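Local coordinates for C381 turret protein (Sulfolobus turreted icosahedral virus, PDB 4IND) that folds into three jelly rolls and assembles, five copies in this structure, to form the turret of an archaeal virus, at the interface of chains A and B. Residues are numbered along the deposited sequence; one frame, centred on the assembly and turned at random. Chains: chain A/B, C381 turret protein.

Contact 1: the interface of chains A and B. Residues chain A 181, 227, 258, 260; chain B 235-236.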
# COMPACT_ATOMS: atom_id res chain seq x y z
N LYS A 181 13.16 4.27 19.86
CA LYS A 181 14.00 3.51 20.76
C LYS A 181 15.29 4.30 21.00
O LYS A 181 15.93 4.77 20.05
CB LYS A 181 14.31 2.12 20.18
CG LYS A 181 15.06 1.20 21.15
CD LYS A 181 15.52 -0.09 20.46
CE LYS A 181 14.34 -0.92 19.97
NZ LYS A 181 14.81 -2.23 19.40
N LEU A 227 11.99 2.92 25.18
CA LEU A 227 11.23 2.46 24.03
C LEU A 227 9.81 2.93 24.23
O LEU A 227 9.10 2.43 25.11
CB LEU A 227 11.27 0.93 23.93
CG LEU A 227 10.40 0.31 22.83
CD1 LEU A 227 10.68 0.98 21.49
CD2 LEU A 227 10.60 -1.19 22.72
N GLU A 258 16.64 5.48 17.37
CA GLU A 258 16.06 4.61 16.36
C GLU A 258 14.59 5.01 16.27
O GLU A 258 13.87 5.02 17.28
CB GLU A 258 16.29 3.15 16.82
CG GLU A 258 15.77 2.03 15.94
CD GLU A 258 16.14 0.66 16.53
OE1 GLU A 258 17.36 0.40 16.68
OE2 GLU A 258 15.22 -0.14 16.87
N GLU A 260 11.24 4.09 13.87
CA GLU A 260 10.84 3.11 12.87
C GLU A 260 9.34 2.90 12.89
O GLU A 260 8.72 2.93 13.96
CB GLU A 260 11.56 1.78 13.13
CG GLU A 260 11.34 1.30 14.54
CD GLU A 260 12.51 0.50 15.10
OE1 GLU A 260 13.39 0.07 14.32
OE2 GLU A 260 12.56 0.31 16.33
N ASP B 235 9.54 -2.89 15.98
CA ASP B 235 10.41 -2.32 17.00
C ASP B 235 11.69 -3.14 17.22
O ASP B 235 12.63 -2.65 17.85
CB ASP B 235 9.67 -2.01 18.32
CG ASP B 235 8.84 -3.21 18.85
OD1 ASP B 235 8.62 -4.20 18.12
OD2 ASP B 235 8.36 -3.12 19.98
N TYR B 236 11.73 -4.35 16.68
CA TYR B 236 12.94 -5.19 16.70
C TYR B 236 13.13 -5.77 15.32
O TYR B 236 12.43 -6.69 14.93
CB TYR B 236 12.82 -6.30 17.77
CG TYR B 236 12.82 -5.73 19.16
CD1 TYR B 236 14.00 -5.56 19.86
CD2 TYR B 236 11.64 -5.35 19.76
CE1 TYR B 236 14.00 -5.01 21.11
CE2 TYR B 236 11.63 -4.80 21.02
CZ TYR B 236 12.82 -4.63 21.69
OH TYR B 236 12.82 -4.09 22.94
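A:Lys181 and B:Tyr236 meet across neighbouring copies of the turret protein, between the second jelly roll of chain A, a galactose-binding-like domain, and a loop of the corresponding domain in chain B. On the chain A side the side chains come from strands 176-187, 221-232 and 253-262.

The polar contact is made by the lysine amine. NZ of A:Lys181 donates to the main-chain carbonyl O of B:Asp235 at 2.7 Å, and the C=O...N angle of 166° puts the donor nearly along the C=O axis. NZ of A:Lys181 also forms a weak hydrogen bond and salt bridge, at 3.3 Å, with the carboxylate OE2 of A:Glu258 in its own chain. That glutamate is extended beyond CG and hides no surface against chain B; it may act as a second-shell group steadying the amine. OE2 of A:Glu260 lies 3.3 Å from the carbonyl O of B:Asp235 without a hydrogen bond, and the amine probably offsets the closeness of the two oxygens. This carboxylate would add negative potential around the amine and may help to keep it charged.

A cation-pi contact completes the setting of the amine. A:Lys181 runs with CG anti to its backbone N (chi1 -174°) and bends at chi3; it crosses the B:Tyr236 side chain at about a right angle, with NZ over one ring face. NZ of A:Lys181 is 3.7 Å from the B:Tyr236 ring centroid and is displaced toward the rim, nearest CD1 and CE1.

Van der Waals packing is slight. Methyl CD2 of A:Leu227 approaches the phenol end of B:Tyr236, 3.7 Å from its OH, while the carboxylate carbon CD of A:Glu260 rests 4.0 Å from CA of B:Asp235.

Contact 2: the interface of chains A and B. Residues chain A 83, 85, 117, 119, 142, 144; chain B 72-74, 124, 127.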
# COMPACT_ATOMS: atom_id res chain seq x y z
N ARG A 83 24.29 11.57 6.43
CA ARG A 83 25.51 10.91 6.87
C ARG A 83 26.71 11.66 6.30
O ARG A 83 26.79 11.90 5.09
CB ARG A 83 25.51 9.44 6.46
CG ARG A 83 24.52 8.56 7.27
CD ARG A 83 24.32 7.21 6.62
NE ARG A 83 23.68 7.34 5.32
CZ ARG A 83 23.75 6.43 4.35
NH1 ARG A 83 24.45 5.32 4.54
NH2 ARG A 83 23.13 6.65 3.20
N LYS A 85 30.74 11.18 6.14
CA LYS A 85 31.90 10.35 6.47
C LYS A 85 33.09 11.27 6.66
O LYS A 85 33.46 12.02 5.74
CB LYS A 85 32.23 9.33 5.37
CG LYS A 85 33.36 8.38 5.81
CD LYS A 85 33.79 7.39 4.70
CE LYS A 85 32.72 6.34 4.44
NZ LYS A 85 32.50 5.48 5.63
N GLU A 117 31.44 8.41 11.41
CA GLU A 117 30.20 8.70 10.68
C GLU A 117 29.40 9.71 11.49
O GLU A 117 28.91 9.40 12.57
CB GLU A 117 29.36 7.43 10.52
CG GLU A 117 30.10 6.29 9.87
CD GLU A 117 30.14 6.44 8.39
OE1 GLU A 117 29.11 6.86 7.84
OE2 GLU A 117 31.19 6.16 7.77
N TYR A 119 26.04 11.36 11.96
CA TYR A 119 24.64 11.22 11.55
C TYR A 119 23.92 12.50 11.90
O TYR A 119 24.15 13.09 12.96
CB TYR A 119 23.95 10.06 12.29
CG TYR A 119 24.59 8.72 12.01
CD1 TYR A 119 24.05 7.84 11.08
CD2 TYR A 119 25.73 8.34 12.68
CE1 TYR A 119 24.64 6.60 10.83
CE2 TYR A 119 26.32 7.13 12.44
CZ TYR A 119 25.78 6.26 11.51
OH TYR A 119 26.42 5.05 11.30
N GLU A 142 32.64 11.96 2.42
CA GLU A 142 31.35 11.77 1.72
C GLU A 142 30.28 12.56 2.44
O GLU A 142 30.36 12.78 3.63
CB GLU A 142 30.93 10.30 1.67
CG GLU A 142 31.86 9.37 0.90
CD GLU A 142 31.45 7.88 1.05
OE1 GLU A 142 32.32 7.08 1.47
OE2 GLU A 142 30.30 7.51 0.72
N SER A 144 25.98 12.58 2.41
CA SER A 144 24.81 11.85 1.92
C SER A 144 23.52 12.41 2.52
O SER A 144 23.40 12.58 3.73
CB SER A 144 24.93 10.35 2.23
OG SER A 144 23.68 9.67 2.03
N ASP B 72 32.90 0.68 2.50
CA ASP B 72 32.43 1.47 3.64
C ASP B 72 31.68 2.74 3.21
O ASP B 72 31.26 3.55 4.05
CB ASP B 72 33.57 1.79 4.62
CG ASP B 72 34.41 2.97 4.18
OD1 ASP B 72 34.97 3.68 5.06
OD2 ASP B 72 34.55 3.17 2.95
N ASP B 73 31.48 2.90 1.91
CA ASP B 73 30.81 4.09 1.39
C ASP B 73 29.37 4.24 1.87
O ASP B 73 28.74 3.26 2.26
CB ASP B 73 30.81 4.03 -0.14
CG ASP B 73 32.21 4.00 -0.71
OD1 ASP B 73 32.91 2.97 -0.51
OD2 ASP B 73 32.61 5.00 -1.37
N GLU B 74 28.87 5.48 1.84
CA GLU B 74 27.52 5.77 2.30
C GLU B 74 26.45 5.33 1.28
O GLU B 74 25.70 6.15 0.77
CB GLU B 74 27.33 7.25 2.62
CG GLU B 74 28.38 7.85 3.54
CD GLU B 74 28.45 7.14 4.87
OE1 GLU B 74 29.44 7.35 5.60
OE2 GLU B 74 27.51 6.38 5.20
N LYS B 124 23.13 -2.24 5.26
CA LYS B 124 23.72 -0.90 5.35
C LYS B 124 22.97 -0.09 6.39
O LYS B 124 21.96 0.53 6.10
CB LYS B 124 23.71 -0.16 3.98
CG LYS B 124 24.43 1.19 4.05
CD LYS B 124 25.90 0.94 4.39
CE LYS B 124 26.64 2.21 4.83
NZ LYS B 124 28.05 1.88 5.17
N GLY B 127 26.93 2.48 9.77
CA GLY B 127 28.29 2.41 9.26
C GLY B 127 28.87 1.04 8.98
O GLY B 127 30.09 0.89 8.87
O HOH W 1 31.59 3.12 8.13
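A:Lys85 starts with CG anti to its backbone N (chi1 -174°) and then bends at both chi3 and chi4, which turns its amine toward B:Asp72, while B:Glu74, bent at chi2, carries its carboxylate between A:Arg83 and A:Lys85. NZ of A:Lys85 donates to the main-chain O of B:Asp72 at 2.8 Å, from above the carbonyl plane. A weaker hydrogen bond and salt bridge reaches carboxylate OD1 of the same residue. NZ of A:Lys85 also bonds OE2 of A:Glu117 (2.6 Å), end-on to the C-O bond, though this glutamate is poorly ordered.

B:Glu74 is held through its backbone and its carboxylate. N of B:Glu74 gives a nearly straight hydrogen bond (173° at H) to OE2 of A:Glu142, 2.7 Å away, on the syn side and tilted out of the carboxylate plane. OE2 of B:Glu74 forms a salt bridge with NH1 of A:Arg83 at 3.3 Å, the guanidinium and carboxylate planes standing 79° apart, while CB of B:Glu74 lies over a guanidinium face. OE1 of B:Glu74 makes a longer salt bridge with NZ of A:Lys85 (3.6 Å). CE of B:Lys124 sits in plane at the edge of the guanidinium.

The tip-to-tip approach of the A:Glu117 and B:Glu74 carboxylates is doubtful, because the modelled oxygens are too close. An equally tentative water bridge links A:Glu117 OE2 to the backbone O of B:Gly127. The amide N of B:Gly127 can donate to the phenol OH of A:Tyr119 at 3.0 Å. Together these contacts join loops and a strand end of chain B to three strands of the first galactose-binding-like jelly roll of chain A, in an interface that likely helps hold neighbouring turret subunits together.

Contact 1 and contact 2 lie about 21 Å apart, measured between the centres of their C-alpha atoms, and share no residue or strand. Contact 1 belongs to the second domain of chain A and contact 2 to the first, yet both set chain A strands against mainly loop residues of chain B. The same neighbour is thus met at two separate domains, which should limit rocking of one subunit against the other. The two sides differ, strands on one chain and mostly loops on the other, so each copy could use one surface toward each neighbour, which would suit a repeating five-copy assembly.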